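Uncharacterized protein (PDB 5IFF) is a restriction DNA glycosylase, R.PabI, which binds double-stranded DNA as a tetramer and probably cuts out adenine bases at its recognition sequence. Local coordinates at residues Ala131-Ile143 with Pro187-Ala201. The protein carries 2 engineered substitutions. Numbering follows the deposited sequence.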
ATOM      1  N   ALA A 131       4.072 -28.566  -8.452  1.00 40.46           N
ATOM      2  CA  ALA A 131       5.160 -29.556  -8.368  1.00 39.20           C
ATOM      3  C   ALA A 131       5.592 -29.627  -6.922  1.00 36.76           C
ATOM      4  O   ALA A 131       5.766 -28.591  -6.276  1.00 40.82           O
ATOM      5  CB  ALA A 131       6.359 -29.165  -9.275  1.00 33.93           C
ATOM      6  N   LYS A 132       5.816 -30.825  -6.397  1.00 35.68           N
ATOM      7  CA  LYS A 132       6.158 -30.896  -4.980  1.00 35.10           C
ATOM      8  C   LYS A 132       7.124 -32.073  -4.697  1.00 36.27           C
ATOM      9  O   LYS A 132       6.982 -33.136  -5.276  1.00 38.40           O
ATOM     10  CB  LYS A 132       4.859 -31.008  -4.150  1.00 40.49           C
ATOM     11  CG  LYS A 132       5.028 -31.065  -2.647  1.00 45.37           C
ATOM     12  CD  LYS A 132       3.659 -31.312  -1.931  1.00 66.35           C
ATOM     13  CE  LYS A 132       3.857 -32.055  -0.616  1.00 70.17           C
ATOM     14  NZ  LYS A 132       2.688 -32.085   0.336  1.00 72.93           N
ATOM     15  N   LYS A 133       8.091 -31.867  -3.817  1.00 35.84           N
ATOM     16  CA  LYS A 133       9.015 -32.959  -3.446  1.00 38.83           C
ATOM     17  C   LYS A 133       9.192 -32.940  -1.944  1.00 38.40           C
ATOM     18  O   LYS A 133       9.263 -31.854  -1.345  1.00 39.08           O
ATOM     19  CB  LYS A 133      10.389 -32.774  -4.149  1.00 44.88           C
ATOM     20  CG  LYS A 133      11.353 -33.962  -3.954  1.00 47.69           C
ATOM     21  CD  LYS A 133      12.686 -33.690  -4.685  1.00 46.64           C
ATOM     22  CE  LYS A 133      12.547 -33.790  -6.201  1.00 44.20           C
ATOM     23  NZ  LYS A 133      13.872 -34.106  -6.864  1.00 43.66           N
ATOM     24  N   GLU A 134       9.309 -34.108  -1.325  1.00 36.40           N
ATOM     25  CA  GLU A 134       9.493 -34.154   0.124  1.00 37.94           C
ATOM     26  C   GLU A 134      10.858 -34.737   0.459  1.00 44.23           C
ATOM     27  O   GLU A 134      11.231 -35.760  -0.100  1.00 41.04           O
ATOM     28  CB  GLU A 134       8.387 -34.986   0.800  1.00 40.89           C
ATOM     29  CG  GLU A 134       8.619 -35.088   2.298  1.00 44.78           C
ATOM     30  CD  GLU A 134       7.607 -36.015   3.027  1.00 55.66           C
ATOM     31  OE1 GLU A 134       6.541 -36.336   2.453  1.00 52.21           O
ATOM     32  OE2 GLU A 134       7.904 -36.399   4.177  1.00 60.90           O
ATOM     33  N   LEU A 135      11.596 -34.092   1.364  1.00 35.08           N
ATOM     34  CA  LEU A 135      12.887 -34.630   1.823  1.00 38.20           C
ATOM     35  C   LEU A 135      12.706 -35.640   2.956  1.00 40.98           C
ATOM     36  O   LEU A 135      11.712 -35.578   3.673  1.00 40.88           O
ATOM     37  CB  LEU A 135      13.793 -33.495   2.311  1.00 38.27           C
ATOM     38  CG  LEU A 135      14.243 -32.374   1.353  1.00 43.12           C
ATOM     39  CD1 LEU A 135      15.356 -31.547   2.020  1.00 43.30           C
ATOM     40  CD2 LEU A 135      14.692 -32.902  -0.003  1.00 45.91           C
ATOM     41  N   PRO A 136      13.681 -36.559   3.150  1.00 38.21           N
ATOM     42  CA  PRO A 136      13.530 -37.549   4.225  1.00 44.40           C
ATOM     43  C   PRO A 136      13.351 -36.861   5.581  1.00 42.06           C
ATOM     44  O   PRO A 136      12.593 -37.367   6.391  1.00 40.37           O
ATOM     45  CB  PRO A 136      14.836 -38.372   4.161  1.00 47.68           C
ATOM     46  CG  PRO A 136      15.376 -38.131   2.749  1.00 44.93           C
ATOM     47  CD  PRO A 136      14.920 -36.733   2.368  1.00 41.65           C
ATOM     48  N   SER A 137      13.959 -35.692   5.792  1.00 37.89           N
ATOM     49  CA  SER A 137      13.841 -35.064   7.110  1.00 41.61           C
ATOM     50  C   SER A 137      12.539 -34.220   7.292  1.00 42.57           C
ATOM     51  O   SER A 137      12.321 -33.607   8.342  1.00 42.42           O
ATOM     52  CB  SER A 137      15.085 -34.225   7.380  1.00 43.78           C
ATOM     53  OG  SER A 137      15.437 -33.420   6.248  1.00 44.77           O
ATOM     54  N   GLY A 138      11.673 -34.215   6.276  1.00 40.39           N
ATOM     55  CA  GLY A 138      10.311 -33.682   6.418  1.00 39.09           C
ATOM     56  C   GLY A 138      10.037 -32.388   5.649  1.00 37.67           C
ATOM     57  O   GLY A 138       8.858 -31.970   5.498  1.00 37.25           O
ATOM     58  N   GLU A 139      11.096 -31.745   5.145  1.00 33.06           N
ATOM     59  CA  GLU A 139      10.922 -30.477   4.424  1.00 33.29           C
ATOM     60  C   GLU A 139      10.199 -30.741   3.106  1.00 35.32           C
ATOM     61  O   GLU A 139      10.401 -31.793   2.514  1.00 36.27           O
ATOM     62  CB  GLU A 139      12.267 -29.761   4.153  1.00 33.74           C
ATOM     63  CG  GLU A 139      12.971 -29.195   5.395  1.00 34.09           C
ATOM     64  CD  GLU A 139      13.857 -30.241   6.112  1.00 35.03           C
ATOM     65  OE1 GLU A 139      13.885 -31.440   5.712  1.00 33.79           O
ATOM     66  OE2 GLU A 139      14.522 -29.863   7.090  1.00 35.84           O
ATOM     67  N   PHE A 140       9.369 -29.786   2.659  1.00 29.73           N
ATOM     68  CA  PHE A 140       8.695 -29.880   1.360  1.00 35.22           C
ATOM     69  C   PHE A 140       9.269 -28.806   0.468  1.00 34.57           C
ATOM     70  O   PHE A 140       9.499 -27.694   0.931  1.00 35.19           O
ATOM     71  CB  PHE A 140       7.171 -29.640   1.476  1.00 39.32           C
ATOM     72  CG  PHE A 140       6.432 -30.746   2.182  1.00 43.89           C
ATOM     73  CD1 PHE A 140       6.461 -32.035   1.677  1.00 47.29           C
ATOM     74  CD2 PHE A 140       5.683 -30.497   3.329  1.00 44.44           C
ATOM     75  CE1 PHE A 140       5.761 -33.063   2.302  1.00 50.35           C
ATOM     76  CE2 PHE A 140       4.996 -31.532   3.958  1.00 48.23           C
ATOM     77  CZ  PHE A 140       5.039 -32.804   3.453  1.00 49.89           C
ATOM     78  N   ILE A 141       9.450 -29.114  -0.805  1.00 33.91           N
ATOM     79  CA  ILE A 141       9.805 -28.065  -1.782  1.00 36.89           C
ATOM     80  C   ILE A 141       8.682 -28.044  -2.774  1.00 39.13           C
ATOM     81  O   ILE A 141       8.392 -29.087  -3.363  1.00 38.83           O
ATOM     82  CB  ILE A 141      11.110 -28.347  -2.509  1.00 36.44           C
ATOM     83  CG1 ILE A 141      12.280 -28.325  -1.533  1.00 38.91           C
ATOM     84  CG2 ILE A 141      11.328 -27.303  -3.712  1.00 33.04           C
ATOM     85  CD1 ILE A 141      12.737 -29.768  -1.112  1.00 44.15           C
ATOM     86  N   GLY A 142       8.008 -26.897  -2.915  1.00 38.41           N
ATOM     87  CA  GLY A 142       6.856 -26.808  -3.794  1.00 37.79           C
ATOM     88  C   GLY A 142       7.024 -25.728  -4.895  1.00 36.98           C
ATOM     89  O   GLY A 142       7.678 -24.716  -4.671  1.00 35.91           O
ATOM     90  N   ILE A 143       6.376 -25.925  -6.048  1.00 32.29           N
ATOM     91  CA  ILE A 143       6.361 -24.896  -7.089  1.00 30.72           C
ATOM     92  C   ILE A 143       4.926 -24.684  -7.532  1.00 32.97           C
ATOM     93  O   ILE A 143       4.202 -25.630  -7.828  1.00 34.43           O
ATOM     94  CB  ILE A 143       7.229 -25.268  -8.302  1.00 33.78           C
ATOM     95  CG1 ILE A 143       8.540 -25.924  -7.822  1.00 33.51           C
ATOM     96  CG2 ILE A 143       7.502 -24.011  -9.211  1.00 27.72           C
ATOM     97  CD1 ILE A 143       9.193 -26.825  -8.848  1.00 36.34           C
ATOM     98  N   PRO A 187      20.140 -28.254   5.239  1.00 38.24           N
ATOM     99  CA  PRO A 187      20.750 -29.465   4.705  1.00 40.13           C
ATOM    100  C   PRO A 187      21.278 -29.224   3.276  1.00 36.97           C
ATOM    101  O   PRO A 187      20.586 -28.553   2.504  1.00 31.84           O
ATOM    102  CB  PRO A 187      19.588 -30.462   4.699  1.00 41.36           C
ATOM    103  CG  PRO A 187      18.488 -29.824   5.524  1.00 39.04           C
ATOM    104  CD  PRO A 187      18.684 -28.367   5.251  1.00 36.34           C
ATOM    105  N   VAL A 188      22.447 -29.775   2.909  1.00 36.40           N
ATOM    106  CA  VAL A 188      22.845 -29.665   1.496  1.00 36.85           C
ATOM    107  C   VAL A 188      21.804 -30.142   0.495  1.00 35.43           C
ATOM    108  O   VAL A 188      21.674 -29.535  -0.542  1.00 35.50           O
ATOM    109  CB  VAL A 188      24.122 -30.462   1.140  1.00 41.97           C
ATOM    110  CG1 VAL A 188      24.661 -29.946  -0.144  1.00 37.82           C
ATOM    111  CG2 VAL A 188      25.157 -30.277   2.143  1.00 50.25           C
ATOM    112  N   ASP A 189      21.077 -31.229   0.774  1.00 35.04           N
ATOM    113  CA  ASP A 189      20.126 -31.714  -0.218  1.00 44.21           C
ATOM    114  C   ASP A 189      18.970 -30.715  -0.443  1.00 36.66           C
ATOM    115  O   ASP A 189      18.362 -30.699  -1.508  1.00 34.42           O
ATOM    116  CB  ASP A 189      19.572 -33.098   0.152  1.00 62.25           C
ATOM    117  CG  ASP A 189      18.888 -33.121   1.498  1.00 85.83           C
ATOM    118  OD1 ASP A 189      18.963 -32.112   2.218  1.00 99.14           O
ATOM    119  OD2 ASP A 189      18.295 -34.160   1.852  1.00 90.53           O
ATOM    120  N   LEU A 190      18.676 -29.897   0.556  1.00 31.08           N
ATOM    121  CA  LEU A 190      17.628 -28.906   0.412  1.00 31.29           C
ATOM    122  C   LEU A 190      18.099 -27.821  -0.584  1.00 27.74           C
ATOM    123  O   LEU A 190      17.330 -27.281  -1.325  1.00 26.20           O
ATOM    124  CB  LEU A 190      17.308 -28.224   1.717  1.00 32.68           C
ATOM    125  CG  LEU A 190      16.263 -27.115   1.619  1.00 33.45           C
ATOM    126  CD1 LEU A 190      14.950 -27.652   1.070  1.00 37.24           C
ATOM    127  CD2 LEU A 190      16.038 -26.396   3.004  1.00 30.57           C
ATOM    128  N   MET A 191      19.350 -27.431  -0.479  1.00 26.98           N
ATOM    129  CA  MET A 191      19.882 -26.419  -1.387  1.00 28.77           C
ATOM    130  C   MET A 191      19.895 -26.987  -2.791  1.00 29.79           C
ATOM    131  O   MET A 191      19.548 -26.268  -3.744  1.00 29.65           O
ATOM    132  CB  MET A 191      21.310 -25.996  -0.981  1.00 31.22           C
ATOM    133  CG  MET A 191      21.348 -25.072   0.291  1.00 30.14           C
ATOM    134  SD  MET A 191      23.045 -24.584   0.764  1.00 38.19           S
ATOM    135  CE  MET A 191      23.482 -25.979   1.872  1.00 36.94           C
ATOM    136  N   LYS A 192      20.292 -28.249  -2.915  1.00 29.67           N
ATOM    137  CA  LYS A 192      20.247 -28.876  -4.229  1.00 30.32           C
ATOM    138  C   LYS A 192      18.835 -28.895  -4.817  1.00 32.15           C
ATOM    139  O   LYS A 192      18.627 -28.543  -5.977  1.00 29.04           O
ATOM    140  CB  LYS A 192      20.761 -30.282  -4.160  1.00 29.65           C
ATOM    141  CG  LYS A 192      22.256 -30.349  -3.786  1.00 31.75           C
ATOM    142  CD  LYS A 192      22.647 -31.857  -3.713  1.00 37.99           C
ATOM    143  CE  LYS A 192      24.100 -32.101  -3.315  1.00 42.06           C
ATOM    144  NZ  LYS A 192      24.348 -33.583  -2.964  1.00 46.31           N
ATOM    145  N   GLU A 193      17.872 -29.332  -4.013  1.00 28.78           N
ATOM    146  CA  GLU A 193      16.508 -29.445  -4.536  1.00 27.96           C
ATOM    147  C   GLU A 193      15.836 -28.127  -4.787  1.00 29.00           C
ATOM    148  O   GLU A 193      14.957 -28.083  -5.647  1.00 30.99           O
ATOM    149  CB  GLU A 193      15.640 -30.311  -3.594  1.00 28.90           C
ATOM    150  CG  GLU A 193      16.102 -31.792  -3.498  1.00 36.54           C
ATOM    151  CD  GLU A 193      16.063 -32.530  -4.840  1.00 41.58           C
ATOM    152  OE1 GLU A 193      15.295 -32.138  -5.743  1.00 39.21           O
ATOM    153  OE2 GLU A 193      16.785 -33.526  -5.006  1.00 43.62           O
ATOM    154  N   LEU A 194      16.183 -27.071  -4.034  1.00 27.25           N
ATOM    155  CA  LEU A 194      15.637 -25.764  -4.278  1.00 28.18           C
ATOM    156  C   LEU A 194      16.196 -25.210  -5.626  1.00 27.11           C
ATOM    157  O   LEU A 194      15.459 -24.581  -6.398  1.00 29.22           O
ATOM    158  CB  LEU A 194      15.949 -24.785  -3.127  1.00 30.06           C
ATOM    159  CG  LEU A 194      15.020 -24.972  -1.891  1.00 31.17           C
ATOM    160  CD1 LEU A 194      15.609 -24.139  -0.705  1.00 27.58           C
ATOM    161  CD2 LEU A 194      13.578 -24.510  -2.297  1.00 27.36           C
ATOM    162  N   LEU A 195      17.474 -25.530  -5.933  1.00 26.61           N
ATOM    163  CA  LEU A 195      18.069 -25.124  -7.220  1.00 27.48           C
ATOM    164  C   LEU A 195      17.376 -25.881  -8.310  1.00 27.83           C
ATOM    165  O   LEU A 195      16.997 -25.291  -9.299  1.00 29.51           O
ATOM    166  CB  LEU A 195      19.593 -25.411  -7.253  1.00 25.88           C
ATOM    167  CG  LEU A 195      20.359 -24.448  -6.327  1.00 27.68           C
ATOM    168  CD1 LEU A 195      21.788 -25.062  -6.083  1.00 28.68           C
ATOM    169  CD2 LEU A 195      20.478 -22.995  -6.887  1.00 29.04           C
ATOM    170  N   LYS A 196      17.148 -27.175  -8.097  1.00 27.60           N
ATOM    171  CA  LYS A 196      16.433 -27.973  -9.103  1.00 28.83           C
ATOM    172  C   LYS A 196      15.006 -27.493  -9.296  1.00 31.75           C
ATOM    173  O   LYS A 196      14.490 -27.510 -10.438  1.00 31.21           O
ATOM    174  CB  LYS A 196      16.424 -29.427  -8.730  1.00 27.14           C
ATOM    175  CG  LYS A 196      17.844 -30.060  -8.889  1.00 32.61           C
ATOM    176  CD  LYS A 196      17.901 -31.470  -8.278  1.00 38.27           C
ATOM    177  CE  LYS A 196      17.112 -32.428  -9.109  1.00 42.94           C
ATOM    178  NZ  LYS A 196      17.590 -33.823  -8.857  1.00 50.81           N
ATOM    179  N   ALA A 197      14.367 -27.077  -8.201  1.00 27.51           N
ATOM    180  CA  ALA A 197      13.014 -26.495  -8.304  1.00 30.16           C
ATOM    181  C   ALA A 197      12.998 -25.268  -9.244  1.00 30.46           C
ATOM    182  O   ALA A 197      12.139 -25.152 -10.132  1.00 29.11           O
ATOM    183  CB  ALA A 197      12.473 -26.124  -6.897  1.00 27.61           C
ATOM    184  N   PHE A 198      13.931 -24.341  -9.064  1.00 28.24           N
ATOM    185  CA  PHE A 198      13.942 -23.180  -9.899  1.00 29.08           C
ATOM    186  C   PHE A 198      14.245 -23.549 -11.364  1.00 30.82           C
ATOM    187  O   PHE A 198      13.699 -22.936 -12.305  1.00 31.96           O
ATOM    188  CB  PHE A 198      14.969 -22.155  -9.358  1.00 27.05           C
ATOM    189  CG  PHE A 198      14.421 -21.291  -8.261  1.00 29.29           C
ATOM    190  CD1 PHE A 198      13.404 -20.364  -8.546  1.00 32.05           C
ATOM    191  CD2 PHE A 198      14.882 -21.401  -6.943  1.00 30.21           C
ATOM    192  CE1 PHE A 198      12.875 -19.518  -7.533  1.00 35.21           C
ATOM    193  CE2 PHE A 198      14.350 -20.582  -5.917  1.00 29.72           C
ATOM    194  CZ  PHE A 198      13.353 -19.644  -6.211  1.00 34.02           C
ATOM    195  N   ILE A 199      15.114 -24.546 -11.542  1.00 29.04           N
ATOM    196  CA  ILE A 199      15.484 -25.015 -12.862  1.00 31.54           C
ATOM    197  C   ILE A 199      14.247 -25.556 -13.622  1.00 31.53           C
ATOM    198  O   ILE A 199      14.124 -25.300 -14.823  1.00 31.94           O
ATOM    199  CB  ILE A 199      16.593 -26.087 -12.761  1.00 31.70           C
ATOM    200  CG1 ILE A 199      17.930 -25.390 -12.514  1.00 28.76           C
ATOM    201  CG2 ILE A 199      16.686 -26.936 -14.028  1.00 32.67           C
ATOM    202  CD1 ILE A 199      19.028 -26.380 -12.125  1.00 28.37           C
ATOM    203  N   ILE A 200      13.329 -26.251 -12.932  1.00 27.99           N
ATOM    204  CA  ILE A 200      12.165 -26.826 -13.638  1.00 29.38           C
ATOM    205  C   ILE A 200      10.936 -25.875 -13.623  1.00 32.83           C
ATOM    206  O   ILE A 200       9.957 -26.122 -14.317  1.00 31.52           O
ATOM    207  CB  ILE A 200      11.756 -28.175 -13.080  1.00 34.40           C
ATOM    208  CG1 ILE A 200      11.220 -28.051 -11.644  1.00 33.46           C
ATOM    209  CG2 ILE A 200      12.922 -29.162 -13.188  1.00 32.69           C
ATOM    210  CD1 ILE A 200      10.337 -29.251 -11.241  1.00 36.54           C
ATOM    211  N   ALA A 201      11.036 -24.763 -12.900  1.00 32.57           N
ATOM    212  CA  ALA A 201       9.910 -23.813 -12.808  1.00 32.53           C
ATOM    213  C   ALA A 201       9.626 -23.053 -14.107  1.00 33.23           C
ATOM    214  O   ALA A 201       8.448 -22.904 -14.520  1.00 35.12           O
ATOM    215  CB  ALA A 201      10.186 -22.810 -11.671  1.00 30.11           C
TER
HETATM  216  O   HOH W   1      16.778 -34.653   4.246  1.00 58.47           O
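Ile141 lays its CG2 methyl on Ala197, 3.6 Å from CB, while its CD1 reaches the other way along the helix to Leu190 CD1 at 3.8 Å; with CG2 anti to the backbone N and CG1 beside it (chi1 -65°), the branches part and reach residues two turns apart. Ile143 CD1 meets Ile200 CD1 at 3.6 Å, and its CG2 rests on Ala201 CB. Leu135, entering the type I turn of the hairpin, pushes CD1 against Asp189 and Leu190. Helix 188-201 thus lies on one face of the antiparallel sheet, 11° from parallel to strand 140-143 and antiparallel to strand 131-134, where Ala131 and Lys132 continue the sheet into the second subunit. Along one border Lys133 crosses Glu193 at about a right angle, and its NZ bonds OE1 at 2.7 Å from above the carboxylate plane, 42° out of it. Phe121 of the second subunit makes a cation-pi contact with Lys133. At the turn, a water donates to both Ser137 OG and the poorly ordered Asp189 OD2. Leu194 touches Val158, which lines the adenine site, unoccupied in this chain. Beside the subunit interface, an apolar core is edged by one carboxylate, gripped by Lys133 and more loosely approached by Lys196, which probably keeps both lysines charged.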